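Local coordinates for Phosphoglucomutase/phosphomannomutase family protein (Burkholderia thailandensis, PDB 3UW2) that probably moves a phosphoryl group between positions of a hexose phosphate, as an intramolecular phosphotransferase of the phosphohexose mutase family that carries a bound metal ion, at residues Y435-L441 / R465-F470; D283-M287 / T309-W315. All coordinates share one frame; numbering follows the deposited sequence.

Interaction 1: residues Y435-L441 / R465-F470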
loop_
_atom_site.group_PDB
_atom_site.type_symbol
_atom_site.label_atom_id
_atom_site.label_comp_id
_atom_site.label_asym_id
_atom_site.label_seq_id
_atom_site.Cartn_x
_atom_site.Cartn_y
_atom_site.Cartn_z
ATOM N N TYR A 435 21.555 16.254 3.780
ATOM C CA TYR A 435 22.774 16.987 3.397
ATOM C C TYR A 435 22.458 17.887 2.227
ATOM O O TYR A 435 21.427 17.718 1.584
ATOM C CB TYR A 435 23.862 16.023 2.970
ATOM C CG TYR A 435 24.319 15.008 4.019
ATOM C CD1 TYR A 435 25.543 15.158 4.657
ATOM C CD2 TYR A 435 23.548 13.872 4.336
ATOM C CE1 TYR A 435 25.991 14.209 5.578
ATOM C CE2 TYR A 435 23.991 12.932 5.279
ATOM C CZ TYR A 435 25.214 13.110 5.892
ATOM O OH TYR A 435 25.677 12.188 6.827
ATOM N N PRO A 436 23.372 18.821 1.905
ATOM C CA PRO A 436 23.098 19.678 0.745
ATOM C C PRO A 436 22.960 18.858 -0.577
ATOM O O PRO A 436 22.304 19.313 -1.525
ATOM C CB PRO A 436 24.315 20.617 0.715
ATOM C CG PRO A 436 24.883 20.556 2.125
ATOM C CD PRO A 436 24.671 19.136 2.535
ATOM N N ASP A 437 23.543 17.661 -0.608
ATOM C CA ASP A 437 23.590 16.881 -1.832
ATOM C C ASP A 437 23.034 15.475 -1.694
ATOM O O ASP A 437 23.395 14.609 -2.475
ATOM C CB ASP A 437 25.046 16.786 -2.324
ATOM C CG ASP A 437 26.015 16.360 -1.235
ATOM O OD1 ASP A 437 25.611 15.982 -0.111
ATOM O OD2 ASP A 437 27.234 16.413 -1.508
ATOM N N GLY A 438 22.109 15.261 -0.750
ATOM C CA GLY A 438 21.493 13.951 -0.566
ATOM C C GLY A 438 21.000 13.708 0.853
ATOM O O GLY A 438 20.917 14.649 1.672
ATOM N N PHE A 439 20.676 12.454 1.169
ATOM C CA PHE A 439 20.179 12.137 2.513
ATOM C C PHE A 439 20.479 10.718 2.871
ATOM O O PHE A 439 20.654 9.877 1.969
ATOM C CB PHE A 439 18.644 12.378 2.671
ATOM C CG PHE A 439 17.800 11.235 2.192
ATOM C CD1 PHE A 439 17.547 10.109 3.017
ATOM C CD2 PHE A 439 17.211 11.281 0.926
ATOM C CE1 PHE A 439 16.723 9.065 2.565
ATOM C CE2 PHE A 439 16.424 10.231 0.456
ATOM C CZ PHE A 439 16.173 9.127 1.281
ATOM N N GLY A 440 20.623 10.481 4.181
ATOM C CA GLY A 440 20.781 9.131 4.794
ATOM C C GLY A 440 19.591 8.897 5.744
ATOM O O GLY A 440 19.087 9.841 6.390
ATOM N N LEU A 441 19.073 7.679 5.769
ATOM C CA LEU A 441 17.973 7.319 6.658
ATOM C C LEU A 441 18.363 6.045 7.401
ATOM O O LEU A 441 18.743 5.065 6.765
ATOM C CB LEU A 441 16.688 7.083 5.870
ATOM C CG LEU A 441 15.522 6.489 6.698
ATOM C CD1 LEU A 441 14.978 7.480 7.733
ATOM C CD2 LEU A 441 14.376 5.971 5.846
ATOM N N ARG A 465 30.348 9.560 0.265
ATOM C CA ARG A 465 30.729 10.356 1.426
ATOM C C ARG A 465 29.636 10.221 2.492
ATOM O O ARG A 465 29.919 10.120 3.696
ATOM C CB ARG A 465 31.009 11.815 1.012
ATOM C CG ARG A 465 31.590 12.700 2.096
ATOM C CD ARG A 465 31.236 14.172 1.913
ATOM N NE ARG A 465 29.826 14.488 2.235
ATOM C CZ ARG A 465 28.846 14.707 1.341
ATOM N NH1 ARG A 465 29.115 14.629 0.046
ATOM N NH2 ARG A 465 27.572 14.987 1.728
ATOM N N ILE A 466 28.386 10.143 2.061
ATOM C CA ILE A 466 27.284 10.071 3.027
ATOM C C ILE A 466 27.316 8.772 3.846
ATOM O O ILE A 466 27.268 8.789 5.098
ATOM C CB ILE A 466 25.925 10.363 2.370
ATOM C CG1 ILE A 466 25.882 11.843 2.033
ATOM C CG2 ILE A 466 24.745 10.031 3.291
ATOM C CD1 ILE A 466 24.648 12.245 1.232
ATOM N N GLN A 467 27.394 7.655 3.140
ATOM C CA GLN A 467 27.692 6.376 3.789
ATOM C C GLN A 467 28.925 6.410 4.719
ATOM O O GLN A 467 28.827 6.062 5.889
ATOM C CB GLN A 467 27.880 5.321 2.721
ATOM C CG GLN A 467 26.650 5.242 1.857
ATOM C CD GLN A 467 26.813 4.215 0.790
ATOM O OE1 GLN A 467 26.149 3.199 0.802
ATOM N NE2 GLN A 467 27.716 4.460 -0.128
ATOM N N ASP A 468 30.070 6.831 4.195
ATOM C CA ASP A 468 31.257 7.035 5.026
ATOM C C ASP A 468 30.932 7.771 6.322
ATOM O O ASP A 468 31.513 7.487 7.376
ATOM C CB ASP A 468 32.324 7.813 4.264
ATOM C CG ASP A 468 32.871 7.034 3.084
ATOM O OD1 ASP A 468 32.358 5.911 2.840
ATOM O OD2 ASP A 468 33.807 7.541 2.402
ATOM N N ASP A 469 29.999 8.715 6.241
ATOM C CA ASP A 469 29.641 9.492 7.399
ATOM C C ASP A 469 28.797 8.625 8.339
ATOM O O ASP A 469 29.087 8.537 9.546
ATOM C CB ASP A 469 28.890 10.758 6.981
ATOM C CG ASP A 469 29.041 11.877 7.982
ATOM O OD1 ASP A 469 30.178 12.364 8.199
ATOM O OD2 ASP A 469 28.018 12.265 8.564
ATOM N N PHE A 470 27.767 7.974 7.791
ATOM C CA PHE A 470 27.000 7.002 8.577
ATOM C C PHE A 470 27.858 5.886 9.146
ATOM O O PHE A 470 27.676 5.485 10.313
ATOM C CB PHE A 470 25.851 6.419 7.772
ATOM C CG PHE A 470 24.612 7.242 7.877
ATOM C CD1 PHE A 470 24.539 8.513 7.272
ATOM C CD2 PHE A 470 23.537 6.799 8.632
ATOM C CE1 PHE A 470 23.369 9.282 7.383
ATOM C CE2 PHE A 470 22.395 7.578 8.755
ATOM C CZ PHE A 470 22.325 8.826 8.157
#

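Interaction 2: residues D283-M287 / T309-W315. With EDO (1,2-ethanediol), chain G.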
loop_
_atom_site.group_PDB
_atom_site.type_symbol
_atom_site.label_atom_id
_atom_site.label_comp_id
_atom_site.label_asym_id
_atom_site.label_seq_id
_atom_site.Cartn_x
_atom_site.Cartn_y
_atom_site.Cartn_z
ATOM N N ASP A 283 8.135 7.317 -5.351
ATOM C CA ASP A 283 8.319 8.721 -5.036
ATOM C C ASP A 283 8.317 9.585 -6.333
ATOM O O ASP A 283 7.925 10.784 -6.264
ATOM C CB ASP A 283 9.558 8.999 -4.159
ATOM C CG ASP A 283 10.809 8.385 -4.695
ATOM O OD1 ASP A 283 10.757 7.640 -5.731
ATOM O OD2 ASP A 283 11.867 8.659 -4.055
ATOM N N ARG A 284 8.776 9.011 -7.482
ATOM C CA ARG A 284 8.719 9.788 -8.755
ATOM C C ARG A 284 7.317 9.881 -9.308
ATOM O O ARG A 284 6.884 10.937 -9.775
ATOM C CB ARG A 284 9.679 9.254 -9.802
ATOM C CG ARG A 284 11.125 9.521 -9.393
ATOM C CD ARG A 284 12.004 8.750 -10.335
ATOM N NE ARG A 284 12.358 9.538 -11.495
ATOM C CZ ARG A 284 12.707 8.989 -12.650
ATOM N NH1 ARG A 284 12.663 7.665 -12.808
ATOM N NH2 ARG A 284 13.076 9.749 -13.661
ATOM N N GLN A 285 6.591 8.772 -9.235
ATOM C CA GLN A 285 5.157 8.790 -9.545
ATOM C C GLN A 285 4.392 9.905 -8.794
ATOM O O GLN A 285 3.512 10.547 -9.368
ATOM C CB GLN A 285 4.531 7.451 -9.202
ATOM C CG GLN A 285 5.037 6.241 -10.050
ATOM C CD GLN A 285 4.294 4.963 -9.615
ATOM O OE1 GLN A 285 3.031 4.951 -9.479
ATOM N NE2 GLN A 285 5.052 3.919 -9.306
ATOM N N LEU A 286 4.610 10.000 -7.501
ATOM C CA LEU A 286 3.948 11.010 -6.664
ATOM C C LEU A 286 4.256 12.433 -7.141
ATOM O O LEU A 286 3.378 13.291 -7.073
ATOM C CB LEU A 286 4.327 10.859 -5.177
ATOM C CG LEU A 286 3.490 11.687 -4.193
ATOM C CD1 LEU A 286 2.059 11.164 -4.205
ATOM C CD2 LEU A 286 4.068 11.574 -2.798
ATOM N N MET A 287 5.492 12.696 -7.609
ATOM C CA MET A 287 5.760 14.032 -8.203
ATOM C C MET A 287 4.783 14.339 -9.354
ATOM O O MET A 287 4.250 15.445 -9.465
ATOM C CB MET A 287 7.230 14.176 -8.604
ATOM C CG MET A 287 8.110 14.292 -7.347
ATOM S SD MET A 287 9.879 14.654 -7.501
ATOM C CE MET A 287 10.602 13.083 -7.975
ATOM N N THR A 309 12.480 10.403 -2.110
ATOM C CA THR A 309 13.544 11.307 -2.627
ATOM C C THR A 309 13.572 12.704 -1.981
ATOM O O THR A 309 12.530 13.290 -1.706
ATOM C CB THR A 309 13.452 11.487 -4.171
ATOM O OG1 THR A 309 14.475 12.376 -4.598
ATOM C CG2 THR A 309 12.167 12.044 -4.598
ATOM N N ARG A 310 14.783 13.196 -1.716
ATOM C CA ARG A 310 15.038 14.608 -1.356
ATOM C C ARG A 310 14.292 15.521 -2.386
ATOM O O ARG A 310 13.822 16.605 -2.047
ATOM C CB ARG A 310 16.572 14.867 -1.285
ATOM C CG ARG A 310 16.968 16.112 -0.453
ATOM C CD ARG A 310 18.469 16.335 -0.153
ATOM N NE ARG A 310 19.124 17.290 -1.062
ATOM C CZ ARG A 310 19.251 17.120 -2.387
ATOM N NH1 ARG A 310 19.880 18.038 -3.136
ATOM N NH2 ARG A 310 18.754 16.035 -2.982
ATOM N N ASN A 311 14.122 15.057 -3.619
ATOM C CA ASN A 311 13.538 15.918 -4.687
ATOM C C ASN A 311 12.078 16.297 -4.511
ATOM O O ASN A 311 11.605 17.258 -5.094
ATOM C CB ASN A 311 13.711 15.262 -6.072
ATOM C CG ASN A 311 15.152 15.193 -6.502
ATOM O OD1 ASN A 311 15.937 16.101 -6.224
ATOM N ND2 ASN A 311 15.504 14.127 -7.218
ATOM N N LEU A 312 11.345 15.536 -3.725
ATOM C CA LEU A 312 9.936 15.844 -3.552
ATOM C C LEU A 312 9.608 17.198 -2.892
ATOM O O LEU A 312 8.708 17.906 -3.349
ATOM C CB LEU A 312 9.229 14.676 -2.785
ATOM C CG LEU A 312 8.431 13.705 -3.638
ATOM C CD1 LEU A 312 8.184 12.350 -2.934
ATOM C CD2 LEU A 312 7.082 14.372 -3.942
ATOM N N ALA A 313 10.306 17.541 -1.825
ATOM C CA ALA A 313 10.037 18.803 -1.121
ATOM C C ALA A 313 10.060 19.989 -2.107
ATOM O O ALA A 313 9.106 20.782 -2.158
ATOM C CB ALA A 313 11.064 19.034 -0.001
ATOM N N ARG A 314 11.171 20.110 -2.854
ATOM C CA ARG A 314 11.379 21.215 -3.780
ATOM C C ARG A 314 10.336 21.177 -4.922
ATOM O O ARG A 314 9.696 22.192 -5.271
ATOM C CB ARG A 314 12.797 21.147 -4.360
ATOM C CG ARG A 314 13.056 22.272 -5.368
ATOM C CD ARG A 314 14.394 22.124 -6.111
ATOM N NE ARG A 314 15.409 22.739 -5.272
ATOM C CZ ARG A 314 15.549 24.060 -5.087
ATOM N NH1 ARG A 314 14.761 24.926 -5.713
ATOM N NH2 ARG A 314 16.494 24.526 -4.281
ATOM N N TRP A 315 10.128 19.983 -5.465
ATOM C CA TRP A 315 9.133 19.800 -6.505
ATOM C C TRP A 315 7.774 20.286 -6.048
ATOM O O TRP A 315 7.092 21.088 -6.761
ATOM C CB TRP A 315 9.106 18.335 -6.869
ATOM C CG TRP A 315 8.071 18.018 -7.891
ATOM C CD1 TRP A 315 6.751 17.680 -7.661
ATOM C CD2 TRP A 315 8.222 18.017 -9.368
ATOM N NE1 TRP A 315 6.101 17.481 -8.847
ATOM C CE2 TRP A 315 6.923 17.634 -9.903
ATOM C CE3 TRP A 315 9.276 18.256 -10.254
ATOM C CZ2 TRP A 315 6.693 17.518 -11.267
ATOM C CZ3 TRP A 315 9.041 18.116 -11.647
ATOM C CH2 TRP A 315 7.770 17.773 -12.134
HETATM C C1 EDO G . 14.432 7.419 -2.139
HETATM O O1 EDO G . 14.228 7.441 -3.557
HETATM C C2 EDO G . 15.720 6.661 -1.806
HETATM O O2 EDO G . 15.451 5.309 -2.166
#

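Interaction 1: residues Y435-L441 / R465-F470
Y435 lies flat against I466, with CG1 of I466 3.8 Å from the centroid of the Y435 ring and nearly straight above it, a CH-pi contact. The isoleucine spreads over that face: CD1 leans toward the CG end of the ring, while CG2 reaches Y435 CE2 at 3.6 Å. With CG anti to the carbonyl carbon (chi1 -60°), the tyrosine carries its hydroxyl along the helix to D469, where Y435 OH donates to D469 OD2 (2.9 Å), approaching on the anti side but 32° out of the carboxylate plane. F470 lies against G440, its CZ 3.6 Å from G440 C; G440, without a side chain, lets the ring rest on the strand backbone. G438, with phi 153°, closes the type I turn that begins at Y435. At the margin R465 grips D437 end-on: NH2 to OD1 is 2.9 Å and nearly straight, NH1 to OD2 3.0 Å and more bent, with the two planes nearly coplanar. Helix 460-477 thus packs on the antiparallel sheet of the C-terminal domain; F455 of strand 451-457 meets the F470 ring edge-to-face, and F419, from a loop, also meets it. The CH-pi contact and the hydroxyl bond together probably restrict rotation of the Y435 ring, while the salt bridge separately ties the turn to the helix.

Interaction 2: residues D283-M287 / T309-W315
The indole of W315 receives M287 on one face: M287 CB lies 3.6 Å from the centroid of the five-membered ring, 14° off its normal, a CH-pi contact off-centre for the indole as a whole. M287 SD sits obliquely to the same ring, 4.3 Å from its centroid, making a Met-aromatic contact. W315 NE1 gives M287 O a weak, bent hydrogen bond (2.8 Å), the oxygen lying out of the indole plane on the face that M287 CB covers. The bend at chi3 (-78°) turns the methionine methyl back toward T309, and M287 CG rests on L312 CD2 at 3.6 Å. L312 in turn lays CD1 against D283 CB and L286 CD2. Segments 283-287 and 311-315 run almost parallel, 4° apart; they belong to the helix-strand-helix run 282-296, 301-305, 311-318 of alpha/beta/alpha domain III, and Y304 of the strand touches both L286 and L312. Just before the turn that leads into the second helix, T309 N donates to the anti lone pair of D283 OD2 (2.7 Å), an oxygen that also accepts from O1 of a bound 1,2-ethanediol, itself held by R454. T309 OG1 takes the capping bond from N311 N at 2.9 Å, and the hydroxyl is further bonded to E456 of the C-terminal domain.

In the fold
Both contacts are largely buried, but they hold different elements in different domains: interaction 1 seats a helix on an antiparallel sheet in the C-terminal domain, interaction 2 pairs two helices of domain III. Their centres are about 18 Å apart, and interaction 1 lies farther from the centre of the chain. Each joins an aromatic CH-pi contact to polar bonds; the salt bridge in interaction 1 stands at a partly exposed margin, whereas in interaction 2 a buried carboxylate meets the backbone just before the turn that leads into a helix. The two adjoin at R310, whose NH1 makes a weak, probable hydrogen bond to P436 O, while E456, paired with F439 in the sheet, binds T309 and R310, linking the domains.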